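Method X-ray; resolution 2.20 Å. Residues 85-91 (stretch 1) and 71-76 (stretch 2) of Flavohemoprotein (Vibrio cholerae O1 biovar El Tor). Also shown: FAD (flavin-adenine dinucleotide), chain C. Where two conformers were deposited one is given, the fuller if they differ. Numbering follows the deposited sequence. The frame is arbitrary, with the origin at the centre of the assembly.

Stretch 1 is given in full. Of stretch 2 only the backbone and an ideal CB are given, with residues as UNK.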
# COMPACT_ATOMS: atom_id res chain seq x y z
N VAL A 85 -3.58 -17.88 -0.29
CA VAL A 85 -4.50 -16.77 -0.47
C VAL A 85 -3.85 -15.45 -0.10
O VAL A 85 -4.01 -14.44 -0.82
CB VAL A 85 -5.81 -16.94 0.32
CG1 VAL A 85 -6.64 -15.64 0.29
CG2 VAL A 85 -6.60 -18.13 -0.22
N SER A 86 -3.11 -15.46 1.02
CA SER A 86 -2.48 -14.20 1.47
C SER A 86 -1.47 -13.71 0.43
O SER A 86 -1.40 -12.51 0.14
CB SER A 86 -1.85 -14.31 2.88
OG SER A 86 -0.86 -15.31 2.99
N HIS A 87 -0.72 -14.63 -0.19
CA HIS A 87 0.27 -14.19 -1.17
C HIS A 87 -0.44 -13.77 -2.44
O HIS A 87 -0.00 -12.87 -3.13
CB HIS A 87 1.34 -15.27 -1.42
CG HIS A 87 2.35 -15.35 -0.33
ND1 HIS A 87 3.65 -14.91 -0.48
CD2 HIS A 87 2.24 -15.73 0.97
CE1 HIS A 87 4.30 -15.05 0.67
NE2 HIS A 87 3.47 -15.55 1.56
N TYR A 88 -1.54 -14.43 -2.74
CA TYR A 88 -2.25 -14.09 -3.95
C TYR A 88 -2.77 -12.66 -3.90
O TYR A 88 -2.65 -11.93 -4.87
CB TYR A 88 -3.41 -15.04 -4.17
CG TYR A 88 -4.13 -14.74 -5.45
CD1 TYR A 88 -3.56 -15.08 -6.67
CD2 TYR A 88 -5.36 -14.12 -5.44
CE1 TYR A 88 -4.20 -14.82 -7.86
CE2 TYR A 88 -6.04 -13.85 -6.63
CZ TYR A 88 -5.44 -14.20 -7.83
OH TYR A 88 -6.09 -13.95 -9.02
N LEU A 89 -3.37 -12.30 -2.78
CA LEU A 89 -3.90 -10.97 -2.52
C LEU A 89 -2.81 -9.90 -2.59
O LEU A 89 -2.97 -8.91 -3.32
CB LEU A 89 -4.57 -10.91 -1.15
CG LEU A 89 -5.88 -11.70 -1.08
CD1 LEU A 89 -6.45 -11.65 0.32
CD2 LEU A 89 -6.89 -11.17 -2.12
N HIS A 90 -1.74 -10.09 -1.80
CA HIS A 90 -0.57 -9.21 -1.82
C HIS A 90 0.02 -9.07 -3.24
O HIS A 90 0.21 -7.96 -3.72
CB HIS A 90 0.53 -9.71 -0.85
CG HIS A 90 0.32 -9.31 0.57
ND1 HIS A 90 1.16 -8.44 1.23
CD2 HIS A 90 -0.65 -9.65 1.47
CE1 HIS A 90 0.73 -8.25 2.47
NE2 HIS A 90 -0.36 -8.98 2.64
N ASN A 91 0.27 -10.18 -3.92
CA ASN A 91 1.01 -10.12 -5.18
C ASN A 91 0.21 -9.88 -6.43
O ASN A 91 0.74 -9.34 -7.38
CB ASN A 91 1.84 -11.40 -5.38
CG ASN A 91 2.91 -11.57 -4.30
OD1 ASN A 91 3.39 -10.59 -3.75
ND2 ASN A 91 3.25 -12.81 -3.99
N UNK A 71 -7.33 -6.37 6.46
CA UNK A 71 -5.88 -6.22 6.57
C UNK A 71 -5.26 -7.61 6.67
O UNK A 71 -5.52 -8.37 7.62
CB UNK A 71 -5.50 -5.36 7.78
N UNK A 72 -4.39 -7.89 5.70
CA UNK A 72 -4.01 -9.24 5.37
C UNK A 72 -2.50 -9.46 5.56
O UNK A 72 -1.67 -8.78 4.96
CB UNK A 72 -4.42 -9.56 3.93
N UNK A 73 -2.16 -10.40 6.42
CA UNK A 73 -0.76 -10.73 6.63
C UNK A 73 -0.27 -11.77 5.61
O UNK A 73 -0.85 -12.83 5.48
CB UNK A 73 -0.55 -11.25 8.05
N UNK A 74 0.78 -11.41 4.88
CA UNK A 74 1.54 -12.34 4.04
C UNK A 74 1.99 -13.51 4.93
O UNK A 74 2.91 -13.34 5.73
CB UNK A 74 2.74 -11.65 3.38
N UNK A 75 1.34 -14.67 4.84
CA UNK A 75 1.70 -15.76 5.76
C UNK A 75 2.81 -16.66 5.23
O UNK A 75 2.96 -16.84 4.03
CB UNK A 75 0.47 -16.61 6.06
N UNK A 76 3.62 -17.19 6.13
CA UNK A 76 4.63 -18.18 5.78
C UNK A 76 5.73 -17.63 4.89
O UNK A 76 6.26 -18.33 4.04
CB UNK A 76 3.97 -19.37 5.09
PA FAD C . -2.51 -21.31 3.59
O1A FAD C . -3.82 -21.72 4.02
O2A FAD C . -2.02 -21.58 2.28
O5B FAD C . -1.50 -21.95 4.56
C5B FAD C . -1.82 -22.17 5.91
C4B FAD C . -0.65 -22.64 6.75
O4B FAD C . -0.33 -23.99 6.46
C3B FAD C . 0.56 -21.82 6.43
O3B FAD C . 1.31 -21.68 7.61
C2B FAD C . 1.32 -22.67 5.47
O2B FAD C . 2.68 -22.39 5.64
C1B FAD C . 0.94 -24.07 5.87
N9A FAD C . 0.87 -24.90 4.67
C8A FAD C . 0.25 -24.61 3.54
N7A FAD C . 0.40 -25.59 2.65
C5A FAD C . 1.13 -26.52 3.21
C6A FAD C . 1.66 -27.81 2.79
N6A FAD C . 1.42 -28.31 1.57
N1A FAD C . 2.39 -28.46 3.68
C2A FAD C . 2.63 -27.98 4.88
N3A FAD C . 2.19 -26.82 5.32
C4A FAD C . 1.45 -26.06 4.54
N1 FAD C . -5.71 -13.30 8.48
C2 FAD C . -5.38 -12.03 8.25
O2 FAD C . -4.38 -11.81 7.61
N3 FAD C . -6.09 -11.00 8.67
C4 FAD C . -7.19 -11.14 9.34
O4 FAD C . -7.79 -10.16 9.69
C4X FAD C . -7.62 -12.51 9.65
N5 FAD C . -8.71 -12.75 10.34
C5X FAD C . -9.08 -13.99 10.62
C6 FAD C . -10.22 -14.18 11.34
C7 FAD C . -10.62 -15.44 11.65
C7M FAD C . -11.86 -15.65 12.44
C8 FAD C . -9.86 -16.59 11.20
C8M FAD C . -10.34 -17.94 11.54
C9 FAD C . -8.72 -16.40 10.47
C9A FAD C . -8.30 -15.14 10.17
N10 FAD C . -7.14 -14.92 9.43
C10 FAD C . -6.79 -13.61 9.17
C1' FAD C . -6.36 -16.05 8.93
C2' FAD C . -6.63 -16.23 7.44
O2' FAD C . -7.97 -16.58 7.15
C3' FAD C . -5.83 -17.31 6.74
O3' FAD C . -5.90 -18.53 7.42
C4' FAD C . -4.40 -16.93 6.41
O4' FAD C . -4.41 -15.74 5.66
C5' FAD C . -3.61 -18.01 5.69
O5' FAD C . -4.13 -18.36 4.44
P FAD C . -3.27 -18.68 3.21
O1P FAD C . -4.16 -19.19 2.22
O2P FAD C . -2.50 -17.53 2.90
O3P FAD C . -2.33 -19.78 3.76

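Position 71 has extended backbone angles (phi/psi -137/121), and its CA-to-CB bond points away from the helix, with nothing of stretch 1 within 5.5 Å of the ideal CB. The helix sets no demand here, and many side chains would fit. The backbone is more constrained, since the O of 71 accepts a 2.9 Å hydrogen bond from N3 of the flavin. The residue is Ser 71, whose OG is hydrogen-bonded elsewhere in the structure.

Position 72 continues the strand (-119/120) but points toward the helix. Its ideal CB lies 4.3 Å from NE2 of His 90 and 4.6 Å from CD1 of Leu 89, so the space ahead is partly lined by a leucine methyl. Its carbonyl is already engaged: His 90 NE2 donates to the O of 72 at 2.7 Å with an N-H...O angle of 168°, nearly straight. A compact apolar side chain is the natural expectation; valine, isoleucine or leucine are all plausible. Val 72 is found, chi1 t, with its CG2 4.1 Å from Leu 89 CD1 and its CG1 4.0 Å from Ser 86 CB and 3.9 Å from His 90 CD2.

At 73 the alternation of the strand turns CA-to-CB away again, and the ideal CB has no neighbour in stretch 1 within 5.5 Å. A long or polar side chain could be accommodated as far as the helix is concerned. Lys 73 extends with all four chi angles t. The backbone does the binding: Lys 73 N donates to FAD O2 at 2.9 Å, while Lys 73 O lies 3.2 Å from Ser 86 CB.

Position 74, in the loop (-55/104), points sideways, yet its ideal CB is 4.1 Å from His 90 CE1 and 4.4 Å from His 87 NE2. Two imidazoles thus adjoin this site, favouring a side chain with methylenes to lay on their faces; lysine, arginine, glutamine or methionine could serve. Arg 74 is deposited in two conformers. In the one given, CB sits 4.1 Å from the centroid of the His 90 ring, 11° off its normal, and CG lies 3.7 Å from the His 87 centroid, 20° off. These are CH-pi contacts, and the guanidinium reaches farther, bringing NH1 to 3.3 Å from His 90 ND1.

Position 75 (-89/148) also points sideways, its ideal CB 3.6 Å from Ser 86 OG. The main chain of 75 makes two hydrogen bonds to the helix: its N donates to Ser 86 OG (2.9 Å, 170°), and its O accepts from His 87 NE2 (2.8 Å, a more bent 139°). The helix alone does not select the side chain, but the nearby FAD ribose hydroxyls would suit an acceptor such as glutamate. Glu 75 leads away from the helix, and its OE2 accepts from FAD O3B at 3.0 Å.

Position 76 has a positive phi (67/34), which by itself favours glycine, although asparagine could also adopt it. Gly 76 is present.

Stretch 2, residues 71-76: SVKREG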
# COMPACT_ATOMS: atom_id res chain seq x y z
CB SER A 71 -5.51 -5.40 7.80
OG SER A 71 -6.26 -4.18 7.84
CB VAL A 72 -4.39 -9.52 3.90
CG1 VAL A 72 -3.82 -10.84 3.46
CG2 VAL A 72 -5.95 -9.41 3.70
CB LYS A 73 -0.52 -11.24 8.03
CG LYS A 73 0.99 -11.44 8.25
CD LYS A 73 1.35 -12.17 9.52
CE LYS A 73 2.80 -12.71 9.39
NZ LYS A 73 3.34 -13.33 10.61
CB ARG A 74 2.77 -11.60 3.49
CG ARG A 74 3.27 -12.02 2.13
CD ARG A 74 3.78 -10.81 1.30
NE ARG A 74 5.08 -10.29 1.72
CZ ARG A 74 5.30 -9.04 2.13
NH1 ARG A 74 4.32 -8.13 2.17
NH2 ARG A 74 6.53 -8.68 2.48
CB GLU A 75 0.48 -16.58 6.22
CG GLU A 75 0.83 -17.53 7.40
CD GLU A 75 -0.39 -18.13 8.12
OE1 GLU A 75 -1.29 -17.35 8.53
OE2 GLU A 75 -0.43 -19.37 8.29
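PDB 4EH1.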